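Local structure of Red carotenoid protein (RCP) (Nostoc sp., 5FCY) at residues 13-16 against 17-21; 55-58 against 59-63; 82-85 against 86-89; 101-104 against 105-109; 130-133 against 134-137. The protein binds carotenoid, here modelled as beta-carotene, in an all-helical soluble fold and probably serves in cyanobacterial photoprotection. All coordinates share one frame; numbering follows the deposited sequence.

Overall arrangement
The five contacts are all local and follow one another in order. Contact 1 lies on helix 9-19, contact 2 on helix 53-64, contact 3 at the start of helix 85-91, contact 4 on helix 95-110 and contact 5 on helix 125-136. Contacts 1 and 5, with centres about 13 Å apart, touch through Y14, S17, L130 and I134. Contact 2 touches both contact 3 and contact 4, with centres about 13 Å and 10 Å away. Contacts 2 and 5 lie on opposite sides of the chain's centre, with centres about 29 Å apart. Contact 4 meets the carotenoid directly, and the W18 side chain comes within about 6 Å of it, so one pigment runs near both helices.

Contact 1. Residues 13-16 against 17-21; sequences KYVQ and SWQKL
Q19 lays its side chain alongside V15, one helical turn back. The two point the same way. The carboxamide oxygen OE1 of Q19 comes 3.4 Å from CG1 of V15, and CD of Q19 meets the same methyl at 3.6 Å. In V15 this methyl is the branch opposite the backbone N (chi1 176°), which puts it beside the amide. The backbone N of Q19 donates to V15 O at 2.9 Å. An alanine at Q19 is likely to uncover the CG1 methyl of V15, because the amide that lies against it would be gone. S17 is tied back to K13 by two bonds. Its N reaches K13 O at 2.8 Å and its OG at 2.9 Å, from opposite faces of the carbonyl plane. OG stands beside the backbone N of S17 (chi1 -65°), close enough to share that acceptor. K20 runs extended over the carbonyl of Q16, with its CG 3.2 Å from Q16 O. W18 donates its N to Y14 O, while its indole turns inward, stacked on Y149 and meeting F30 steeply, about 6 Å from the beta-carotene. This is the last part of helix 9-19, with an inner aromatic side and a polar outer side. The serine hydroxyl uses a helix carbonyl as its acceptor, so its polarity is met within the turn.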
# COMPACT_ATOMS: atom_id res chain seq x y z
N LYS A 13 6.88 9.98 11.87
CA LYS A 13 6.02 9.48 12.94
C LYS A 13 4.79 8.78 12.37
O LYS A 13 4.35 7.75 12.90
CB LYS A 13 5.61 10.62 13.87
CG LYS A 13 6.63 10.91 14.97
CD LYS A 13 6.42 9.99 16.17
CE LYS A 13 7.57 10.11 17.17
NZ LYS A 13 7.33 9.32 18.41
N TYR A 14 4.21 9.33 11.30
CA TYR A 14 3.12 8.63 10.61
C TYR A 14 3.61 7.30 10.06
O TYR A 14 2.94 6.27 10.22
CB TYR A 14 2.56 9.50 9.49
CG TYR A 14 1.74 10.68 9.95
CD1 TYR A 14 0.48 10.50 10.49
CD2 TYR A 14 2.22 11.97 9.83
CE1 TYR A 14 -0.28 11.58 10.91
CE2 TYR A 14 1.47 13.06 10.24
CZ TYR A 14 0.22 12.85 10.78
OH TYR A 14 -0.52 13.93 11.20
N VAL A 15 4.76 7.30 9.40
CA VAL A 15 5.30 6.07 8.82
C VAL A 15 5.55 5.04 9.92
O VAL A 15 5.19 3.87 9.79
CB VAL A 15 6.59 6.37 8.03
CG1 VAL A 15 7.22 5.09 7.52
CG2 VAL A 15 6.29 7.30 6.87
N GLN A 16 6.17 5.47 11.02
CA GLN A 16 6.44 4.54 12.12
C GLN A 16 5.15 4.06 12.76
O GLN A 16 5.02 2.88 13.08
CB GLN A 16 7.35 5.20 13.15
CG GLN A 16 8.83 4.93 12.93
CD GLN A 16 9.72 5.52 14.01
OE1 GLN A 16 10.13 4.83 14.94
NE2 GLN A 16 10.02 6.81 13.89
N SER A 17 4.19 4.97 12.97
CA SER A 17 2.90 4.54 13.50
C SER A 17 2.20 3.60 12.53
O SER A 17 1.58 2.61 12.95
CB SER A 17 2.02 5.76 13.78
OG SER A 17 2.58 6.56 14.81
N TRP A 18 2.30 3.88 11.23
CA TRP A 18 1.70 3.00 10.23
C TRP A 18 2.34 1.62 10.26
O TRP A 18 1.66 0.60 10.07
CB TRP A 18 1.84 3.64 8.85
CG TRP A 18 0.87 3.15 7.81
CD1 TRP A 18 0.20 1.96 7.80
CD2 TRP A 18 0.47 3.84 6.62
NE1 TRP A 18 -0.59 1.88 6.68
CE2 TRP A 18 -0.44 3.02 5.94
CE3 TRP A 18 0.80 5.09 6.07
CZ2 TRP A 18 -1.03 3.40 4.74
CZ3 TRP A 18 0.21 5.46 4.88
CH2 TRP A 18 -0.69 4.62 4.23
N GLN A 19 3.65 1.56 10.52
CA GLN A 19 4.38 0.30 10.51
C GLN A 19 4.23 -0.49 11.80
O GLN A 19 4.72 -1.62 11.87
CB GLN A 19 5.87 0.57 10.25
CG GLN A 19 6.18 0.99 8.83
CD GLN A 19 7.51 1.71 8.70
OE1 GLN A 19 7.90 2.47 9.58
NE2 GLN A 19 8.21 1.46 7.60
N LYS A 20 3.56 0.06 12.81
CA LYS A 20 3.32 -0.66 14.05
C LYS A 20 2.01 -1.44 14.04
O LYS A 20 1.78 -2.26 14.93
CB LYS A 20 3.30 0.31 15.24
CG LYS A 20 4.65 0.93 15.54
CD LYS A 20 4.51 2.18 16.39
CE LYS A 20 5.84 2.89 16.59
NZ LYS A 20 5.66 4.31 17.03
N LEU A 21 1.14 -1.19 13.06
CA LEU A 21 -0.14 -1.86 12.97
C LEU A 21 0.04 -3.28 12.44
O LEU A 21 1.08 -3.65 11.90
CB LEU A 21 -1.09 -1.07 12.07
CG LEU A 21 -1.17 0.44 12.30
CD1 LEU A 21 -2.11 1.07 11.28
CD2 LEU A 21 -1.62 0.75 13.72

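Contact 2. Residues 55-58 against 59-63; sequences IAEG and LFNQV
E57 and F60 both start with CG opposite the backbone N (chi1 -166° and 168°), and E57 then bends at chi2. This swings the carboxylate forward, toward the next turn, where it lies beside the phenyl ring and points the same way. OE2 of E57 approaches CD2 of F60 at 3.4 Å and CE2 at 3.8 Å. The carboxylate and ring planes stand 76° apart. The amide of N61 crosses the E57 side chain obliquely, its CG beside its own backbone N. Its ND2 sits 3.0 Å from E57 O, but the angle is too poor for a hydrogen bond. The backbone N of N61 does bond to E57 O, at 2.9 Å. The stretch belongs to helix 53-64 of the all-helical orange carotenoid protein N-terminal family. Its inner side packs on helix 95-110: L59 and V63 meet F101, and F60 meets L104. The exposed E57 also touches L104. The ring of F60 also reaches I114, and remains about 9 Å from the beta-carotene. Regular i to i-4 bonds carry the backbone. The one from L59 N to I55 O is 3.0 Å long. F60 N donates to A56 O. G58 brings no side chain to the outer surface, and its carbonyl accepts from Q62 N at 3.2 Å.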
# COMPACT_ATOMS: atom_id res chain seq x y z
N ILE A 55 6.66 -0.09 -16.05
CA ILE A 55 7.22 -1.03 -15.08
C ILE A 55 6.17 -1.36 -14.02
O ILE A 55 6.01 -2.53 -13.63
CB ILE A 55 8.50 -0.45 -14.45
CG1 ILE A 55 9.54 -0.18 -15.55
CG2 ILE A 55 9.06 -1.41 -13.41
CD1 ILE A 55 10.82 0.45 -15.06
N ALA A 56 5.44 -0.35 -13.55
CA ALA A 56 4.39 -0.59 -12.56
C ALA A 56 3.27 -1.43 -13.15
O ALA A 56 2.79 -2.38 -12.51
CB ALA A 56 3.85 0.74 -12.03
N GLU A 57 2.82 -1.09 -14.36
CA GLU A 57 1.80 -1.90 -15.02
C GLU A 57 2.27 -3.33 -15.24
O GLU A 57 1.48 -4.27 -15.16
CB GLU A 57 1.40 -1.26 -16.35
CG GLU A 57 0.12 -1.83 -16.97
CD GLU A 57 -1.14 -1.33 -16.28
OE1 GLU A 57 -1.18 -0.13 -15.90
OE2 GLU A 57 -2.09 -2.12 -16.12
N GLY A 58 3.56 -3.51 -15.51
CA GLY A 58 4.12 -4.84 -15.67
C GLY A 58 3.98 -5.66 -14.41
O GLY A 58 3.34 -6.71 -14.41
N LEU A 59 4.57 -5.18 -13.31
CA LEU A 59 4.45 -5.87 -12.03
C LEU A 59 2.99 -6.06 -11.65
O LEU A 59 2.63 -7.08 -11.05
CB LEU A 59 5.19 -5.10 -10.94
CG LEU A 59 5.39 -5.81 -9.59
CD1 LEU A 59 6.31 -7.02 -9.74
CD2 LEU A 59 5.95 -4.84 -8.56
N PHE A 60 2.13 -5.10 -12.00
CA PHE A 60 0.71 -5.21 -11.70
C PHE A 60 0.07 -6.37 -12.45
O PHE A 60 -0.81 -7.05 -11.91
CB PHE A 60 0.01 -3.89 -12.03
CG PHE A 60 -1.49 -3.99 -12.03
CD1 PHE A 60 -2.19 -4.09 -10.84
CD2 PHE A 60 -2.20 -3.96 -13.22
CE1 PHE A 60 -3.57 -4.18 -10.84
CE2 PHE A 60 -3.57 -4.05 -13.22
CZ PHE A 60 -4.26 -4.15 -12.03
N ASN A 61 0.51 -6.62 -13.68
CA ASN A 61 -0.05 -7.73 -14.45
C ASN A 61 0.31 -9.07 -13.81
O ASN A 61 -0.54 -9.96 -13.71
CB ASN A 61 0.44 -7.67 -15.89
CG ASN A 61 -0.27 -6.60 -16.70
OD1 ASN A 61 -1.48 -6.43 -16.59
ND2 ASN A 61 0.49 -5.87 -17.50
N GLN A 62 1.57 -9.23 -13.38
CA GLN A 62 1.95 -10.44 -12.67
C GLN A 62 1.08 -10.67 -11.44
O GLN A 62 0.97 -11.82 -10.98
CB GLN A 62 3.42 -10.36 -12.24
CG GLN A 62 4.40 -10.15 -13.38
CD GLN A 62 5.84 -10.31 -12.94
OE1 GLN A 62 6.16 -11.20 -12.15
NE2 GLN A 62 6.71 -9.44 -13.43
N VAL A 63 0.46 -9.62 -10.91
CA VAL A 63 -0.37 -9.75 -9.71
C VAL A 63 -1.75 -10.28 -10.07
O VAL A 63 -2.20 -11.31 -9.57
CB VAL A 63 -0.45 -8.41 -8.97
CG1 VAL A 63 -1.47 -8.47 -7.82
CG2 VAL A 63 0.91 -8.03 -8.44

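Contact 3. Residues 82-85 against 86-89; sequences VDNQ and LSRE
N84 caps the start of helix 85-91 by accepting from S87 N. Its CG stands between the backbone N and the carbonyl carbon (chi1 60°), and this turn folds OD1 back over the first helical turn. The bond from S87 N to OD1 is 2.7 Å long and nearly straight, at 169°. R88 sends its chain back toward the loop, with CG beside its own backbone N and a bend at chi3. Its NE donates to OD1 of D83 at 2.9 Å, forming a salt bridge. The carboxylate and guanidinium planes are 68° apart. One face of the guanidinium lies on the N84-Q85 peptide, with N84 C over its centre and Q85 N nearer the rim. Q85 bends at chi2 and puts OE1 at the edge of that group, in its plane. Its amide also reaches forward, one turn on, where NE2 makes a weak bond to OE2 of E89 at 3.5 Å. The other carboxylate oxygen of E89 has a weak bond from Q62 on helix 53-64. The N-cap thus satisfies an amide that lacks a helical carbonyl partner, and the D83 charge probably suits the positive end of the helix while it pairs with R88.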
# COMPACT_ATOMS: atom_id res chain seq x y z
N VAL A 82 8.97 -10.13 2.98
CA VAL A 82 9.25 -11.53 2.66
C VAL A 82 10.14 -11.60 1.43
O VAL A 82 10.04 -10.78 0.51
CB VAL A 82 7.95 -12.31 2.46
CG1 VAL A 82 8.24 -13.77 2.09
CG2 VAL A 82 7.09 -12.25 3.70
N ASP A 83 11.01 -12.61 1.40
CA ASP A 83 11.99 -12.77 0.33
C ASP A 83 11.46 -13.81 -0.66
O ASP A 83 11.63 -15.01 -0.47
CB ASP A 83 13.34 -13.19 0.90
CG ASP A 83 14.44 -13.17 -0.14
OD1 ASP A 83 14.13 -13.13 -1.35
OD2 ASP A 83 15.63 -13.18 0.25
N ASN A 84 10.82 -13.32 -1.72
CA ASN A 84 10.40 -14.17 -2.83
C ASN A 84 10.65 -13.41 -4.12
O ASN A 84 11.15 -12.28 -4.11
CB ASN A 84 8.93 -14.59 -2.67
CG ASN A 84 7.98 -13.40 -2.64
OD1 ASN A 84 8.09 -12.48 -3.43
ND2 ASN A 84 7.04 -13.44 -1.70
N GLN A 85 10.31 -14.04 -5.25
CA GLN A 85 10.62 -13.45 -6.54
C GLN A 85 9.90 -12.12 -6.73
O GLN A 85 10.52 -11.11 -7.12
CB GLN A 85 10.26 -14.43 -7.66
CG GLN A 85 10.58 -13.93 -9.07
CD GLN A 85 12.06 -13.62 -9.27
OE1 GLN A 85 12.92 -14.21 -8.62
NE2 GLN A 85 12.35 -12.70 -10.18
N LEU A 86 8.60 -12.09 -6.46
CA LEU A 86 7.83 -10.86 -6.68
C LEU A 86 8.28 -9.75 -5.74
O LEU A 86 8.39 -8.59 -6.15
CB LEU A 86 6.34 -11.15 -6.49
CG LEU A 86 5.72 -12.12 -7.50
CD1 LEU A 86 4.34 -12.55 -7.04
CD2 LEU A 86 5.65 -11.49 -8.88
N SER A 87 8.57 -10.08 -4.48
CA SER A 87 9.04 -9.07 -3.54
C SER A 87 10.40 -8.52 -3.96
O SER A 87 10.68 -7.34 -3.76
CB SER A 87 9.13 -9.66 -2.13
OG SER A 87 7.84 -9.98 -1.63
N ARG A 88 11.25 -9.37 -4.53
CA ARG A 88 12.53 -8.90 -5.04
C ARG A 88 12.33 -7.90 -6.18
O ARG A 88 12.94 -6.83 -6.20
CB ARG A 88 13.39 -10.08 -5.49
CG ARG A 88 14.10 -10.79 -4.35
CD ARG A 88 14.96 -11.94 -4.85
NE ARG A 88 14.58 -13.20 -4.23
CZ ARG A 88 14.04 -14.25 -4.86
NH1 ARG A 88 13.81 -14.23 -6.16
NH2 ARG A 88 13.73 -15.33 -4.16
N GLU A 89 11.46 -8.24 -7.14
CA GLU A 89 11.16 -7.31 -8.22
C GLU A 89 10.66 -5.98 -7.67
O GLU A 89 11.14 -4.91 -8.06
CB GLU A 89 10.13 -7.92 -9.17
CG GLU A 89 10.71 -8.97 -10.11
CD GLU A 89 9.68 -9.54 -11.05
OE1 GLU A 89 8.64 -8.87 -11.27
OE2 GLU A 89 9.90 -10.65 -11.57

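Contact 4. Residues 101-104 against 105-109; sequences FWYL and LSQGM. With BCR (beta-carotene), chain B.
L105 packs back onto F101 and W102, one turn earlier on helix 95-110, part of the wall of the carotenoid pocket in this orange carotenoid protein N-terminal fold. Its CB lies 3.8 Å from methyl C35 of the beta-carotene. CG is turned beside the backbone N (chi1 -67°), and this carries it over one face of the F101 ring. CG of L105 sits 4.2 Å from the centroid of the F101 ring, a CH-pi contact. At the tip the two methyls part. CD1 fits between the two aromatics, 3.5 Å from CE2 of F101 and over the face of the W102 six-membered ring. CD2 stays with F101, near CZ and CE1. The W102 ring turns its edge to the pigment, with C35 in the ring plane. Its NE1 is bonded to Y90 OH, which helps fix the indole. Farther along, M109 sets SD 3.7 Å from C11 of the polyene, and CB of S106 touches C15. Y103 meets C19 through its CB and ring edge. At its far end, away from the polyene, the hydroxyl OH of Y103 takes a weak hydrogen bond from NE2 of Q107 at 2.9 Å.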
# COMPACT_ATOMS: atom_id res chain seq x y z
N PHE A 101 2.66 1.35 -8.46
CA PHE A 101 2.20 -0.03 -8.34
C PHE A 101 1.08 -0.15 -7.32
O PHE A 101 0.06 -0.79 -7.57
CB PHE A 101 3.37 -0.93 -7.96
CG PHE A 101 2.96 -2.30 -7.50
CD1 PHE A 101 2.55 -3.26 -8.41
CD2 PHE A 101 2.99 -2.63 -6.16
CE1 PHE A 101 2.17 -4.52 -7.99
CE2 PHE A 101 2.61 -3.89 -5.73
CZ PHE A 101 2.20 -4.84 -6.65
N TRP A 102 1.26 0.46 -6.15
CA TRP A 102 0.22 0.40 -5.13
C TRP A 102 -1.04 1.12 -5.56
O TRP A 102 -2.14 0.77 -5.12
CB TRP A 102 0.75 0.96 -3.81
CG TRP A 102 1.52 -0.04 -3.02
CD1 TRP A 102 2.87 -0.14 -2.91
CD2 TRP A 102 0.97 -1.11 -2.23
NE1 TRP A 102 3.21 -1.20 -2.10
CE2 TRP A 102 2.06 -1.81 -1.67
CE3 TRP A 102 -0.33 -1.54 -1.94
CZ2 TRP A 102 1.89 -2.91 -0.84
CZ3 TRP A 102 -0.50 -2.63 -1.11
CH2 TRP A 102 0.60 -3.31 -0.57
N TYR A 103 -0.92 2.13 -6.42
CA TYR A 103 -2.10 2.79 -6.96
C TYR A 103 -2.87 1.86 -7.89
O TYR A 103 -4.09 1.72 -7.78
CB TYR A 103 -1.71 4.07 -7.70
CG TYR A 103 -2.90 4.78 -8.31
CD1 TYR A 103 -3.81 5.46 -7.51
CD2 TYR A 103 -3.12 4.76 -9.68
CE1 TYR A 103 -4.90 6.11 -8.05
CE2 TYR A 103 -4.21 5.41 -10.23
CZ TYR A 103 -5.10 6.08 -9.42
OH TYR A 103 -6.19 6.73 -9.96
N LEU A 104 -2.17 1.22 -8.83
CA LEU A 104 -2.82 0.31 -9.76
C LEU A 104 -3.50 -0.85 -9.03
O LEU A 104 -4.49 -1.39 -9.53
CB LEU A 104 -1.81 -0.23 -10.77
CG LEU A 104 -1.07 0.82 -11.61
CD1 LEU A 104 -0.16 0.13 -12.61
CD2 LEU A 104 -2.04 1.75 -12.31
N LEU A 105 -2.97 -1.24 -7.87
CA LEU A 105 -3.66 -2.24 -7.05
C LEU A 105 -5.00 -1.72 -6.58
O LEU A 105 -6.00 -2.44 -6.61
CB LEU A 105 -2.79 -2.63 -5.86
CG LEU A 105 -1.50 -3.39 -6.12
CD1 LEU A 105 -0.80 -3.66 -4.80
CD2 LEU A 105 -1.75 -4.69 -6.87
N SER A 106 -5.05 -0.46 -6.13
CA SER A 106 -6.31 0.11 -5.67
C SER A 106 -7.30 0.25 -6.82
O SER A 106 -8.49 -0.03 -6.66
CB SER A 106 -6.06 1.45 -4.99
OG SER A 106 -5.32 2.32 -5.83
N GLN A 107 -6.82 0.69 -7.99
CA GLN A 107 -7.69 0.74 -9.16
C GLN A 107 -8.18 -0.66 -9.53
O GLN A 107 -9.37 -0.87 -9.77
CB GLN A 107 -6.96 1.38 -10.34
CG GLN A 107 -7.12 2.88 -10.42
CD GLN A 107 -6.65 3.43 -11.75
OE1 GLN A 107 -6.12 2.70 -12.58
NE2 GLN A 107 -6.85 4.73 -11.95
N GLY A 108 -7.26 -1.63 -9.57
CA GLY A 108 -7.64 -3.00 -9.87
C GLY A 108 -8.64 -3.58 -8.89
O GLY A 108 -9.28 -4.59 -9.20
N MET A 109 -8.77 -2.98 -7.71
CA MET A 109 -9.75 -3.42 -6.72
C MET A 109 -11.12 -2.79 -6.94
O MET A 109 -12.14 -3.47 -6.79
CB MET A 109 -9.25 -3.10 -5.31
CG MET A 109 -8.07 -3.97 -4.86
SD MET A 109 -7.34 -3.46 -3.29
CE MET A 109 -8.64 -3.93 -2.15
C1 BCR B . -8.46 -8.70 3.51
C2 BCR B . -9.46 -9.05 4.61
C3 BCR B . -9.01 -8.63 6.01
C4 BCR B . -8.19 -7.35 5.98
C5 BCR B . -8.41 -6.61 4.69
C6 BCR B . -8.10 -7.23 3.55
C7 BCR B . -7.44 -6.58 2.37
C8 BCR B . -7.05 -5.29 2.26
C9 BCR B . -6.40 -4.77 1.02
C10 BCR B . -6.08 -3.45 0.95
C11 BCR B . -5.44 -2.79 -0.20
C33 BCR B . -9.05 -5.26 4.74
C31 BCR B . -9.09 -9.10 2.18
C32 BCR B . -7.19 -9.50 3.76
C34 BCR B . -6.14 -5.73 -0.11
C12 BCR B . -5.15 -1.48 -0.15
C13 BCR B . -4.48 -0.76 -1.27
C14 BCR B . -4.23 0.57 -1.14
C15 BCR B . -3.58 1.41 -2.15
C16 BCR B . -3.38 2.73 -1.96
C17 BCR B . -2.73 3.52 -3.02
C18 BCR B . -2.49 4.84 -2.94
C19 BCR B . -1.80 5.48 -4.09
C20 BCR B . -1.43 6.77 -4.12
C21 BCR B . -0.75 7.30 -5.31
C22 BCR B . -0.37 8.59 -5.42
C23 BCR B . 0.29 9.02 -6.69
C24 BCR B . 0.60 10.29 -6.96
C25 BCR B . 1.24 10.74 -8.23
C26 BCR B . 1.51 9.92 -9.26
C27 BCR B . 2.94 9.79 -9.72
C28 BCR B . 3.69 11.08 -9.39
C29 BCR B . 2.77 12.29 -9.46
C30 BCR B . 1.63 12.19 -8.44
C35 BCR B . -4.11 -1.55 -2.49
C36 BCR B . -2.92 5.60 -1.71
C37 BCR B . -0.67 9.52 -4.28
C38 BCR B . 0.42 9.21 -10.01
C39 BCR B . 0.40 12.92 -8.96
C40 BCR B . 2.09 12.83 -7.14

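Contact 5. Residues 130-133 against 134-137; sequences LLEG and IKGL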
# COMPACT_ATOMS: atom_id res chain seq x y z
N LEU A 130 -4.75 7.99 12.96
CA LEU A 130 -3.77 8.24 11.91
C LEU A 130 -4.44 8.77 10.65
O LEU A 130 -3.94 9.72 10.03
CB LEU A 130 -2.99 6.96 11.59
CG LEU A 130 -1.87 6.53 12.53
CD1 LEU A 130 -1.24 5.24 12.02
CD2 LEU A 130 -0.80 7.61 12.69
N LEU A 131 -5.56 8.17 10.26
CA LEU A 131 -6.22 8.58 9.02
C LEU A 131 -6.59 10.06 9.06
O LEU A 131 -6.22 10.83 8.17
CB LEU A 131 -7.46 7.71 8.78
CG LEU A 131 -8.31 8.09 7.56
CD1 LEU A 131 -7.47 8.15 6.30
CD2 LEU A 131 -9.45 7.10 7.39
N GLU A 132 -7.33 10.47 10.10
CA GLU A 132 -7.68 11.88 10.23
C GLU A 132 -6.43 12.75 10.30
O GLU A 132 -6.39 13.85 9.74
CB GLU A 132 -8.56 12.10 11.46
CG GLU A 132 -9.86 11.28 11.45
CD GLU A 132 -10.75 11.59 10.26
OE1 GLU A 132 -10.64 12.71 9.72
OE2 GLU A 132 -11.54 10.71 9.86
N GLY A 133 -5.39 12.25 10.97
CA GLY A 133 -4.13 12.99 11.00
C GLY A 133 -3.50 13.10 9.62
O GLY A 133 -2.88 14.12 9.30
N ILE A 134 -3.64 12.06 8.80
CA ILE A 134 -3.10 12.11 7.44
C ILE A 134 -3.99 12.96 6.55
O ILE A 134 -3.50 13.61 5.62
CB ILE A 134 -2.93 10.69 6.89
CG1 ILE A 134 -1.83 9.95 7.65
CG2 ILE A 134 -2.59 10.72 5.40
CD1 ILE A 134 -1.76 8.47 7.38
N LYS A 135 -5.30 12.98 6.80
CA LYS A 135 -6.18 13.91 6.10
C LYS A 135 -5.77 15.36 6.33
O LYS A 135 -6.11 16.22 5.51
CB LYS A 135 -7.63 13.71 6.54
CG LYS A 135 -8.24 12.39 6.10
CD LYS A 135 -9.63 12.21 6.70
CE LYS A 135 -10.36 11.03 6.09
NZ LYS A 135 -11.69 10.79 6.73
N GLY A 136 -5.06 15.64 7.42
CA GLY A 136 -4.65 17.00 7.70
C GLY A 136 -3.43 17.45 6.93
O GLY A 136 -3.27 18.64 6.65
N LEU A 137 -2.55 16.51 6.56
CA LEU A 137 -1.35 16.86 5.82
C LEU A 137 -1.71 17.42 4.45
O LEU A 137 -2.81 17.22 3.93
CB LEU A 137 -0.45 15.64 5.66
CG LEU A 137 0.53 15.36 6.81
CD1 LEU A 137 -0.18 15.35 8.15
CD2 LEU A 137 1.24 14.04 6.57
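The backbone makes the last turns of helix 125-136, with I134 N bonded to L130 O and K135 N to L131 O, both at 2.7 Å, before weaker bonds from G136 N. On the outer side E132 and K135 lie side by side and point the same way. K135 is extended beyond CG, and E132 is bent at chi2 (-60°), which brings the carboxylate round to the ammonium. NZ of K135 meets OE2 of E132 at 3.1 Å in a salt bridge, on the syn side and 34° out of the carboxylate plane. The same ammonium also pairs with E36, so it stands between two acids. The aliphatic part of K135 is used as well: CD approaches OE1 of E132 at 3.2 Å, and CE rests on CG of L131 at 3.9 Å. With an alanine in place of K135, the carboxylates of E132 and E36 would probably lose their shared positive mate, and L131 the methylene that rests on it. I134 faces inward. Its CG1, turned beside the backbone N, lies 3.2 Å from L130 O. This side chain packs on Y14 of helix 9-19 and on I33 and L145. L137 reaches back so that CD1 touches G133 O at 3.2 Å. The segment is an amphipathic helix end in an all-helical bundle, its apolar side packed on helices 9-19 and 23-35 and its charged side bridged to E36.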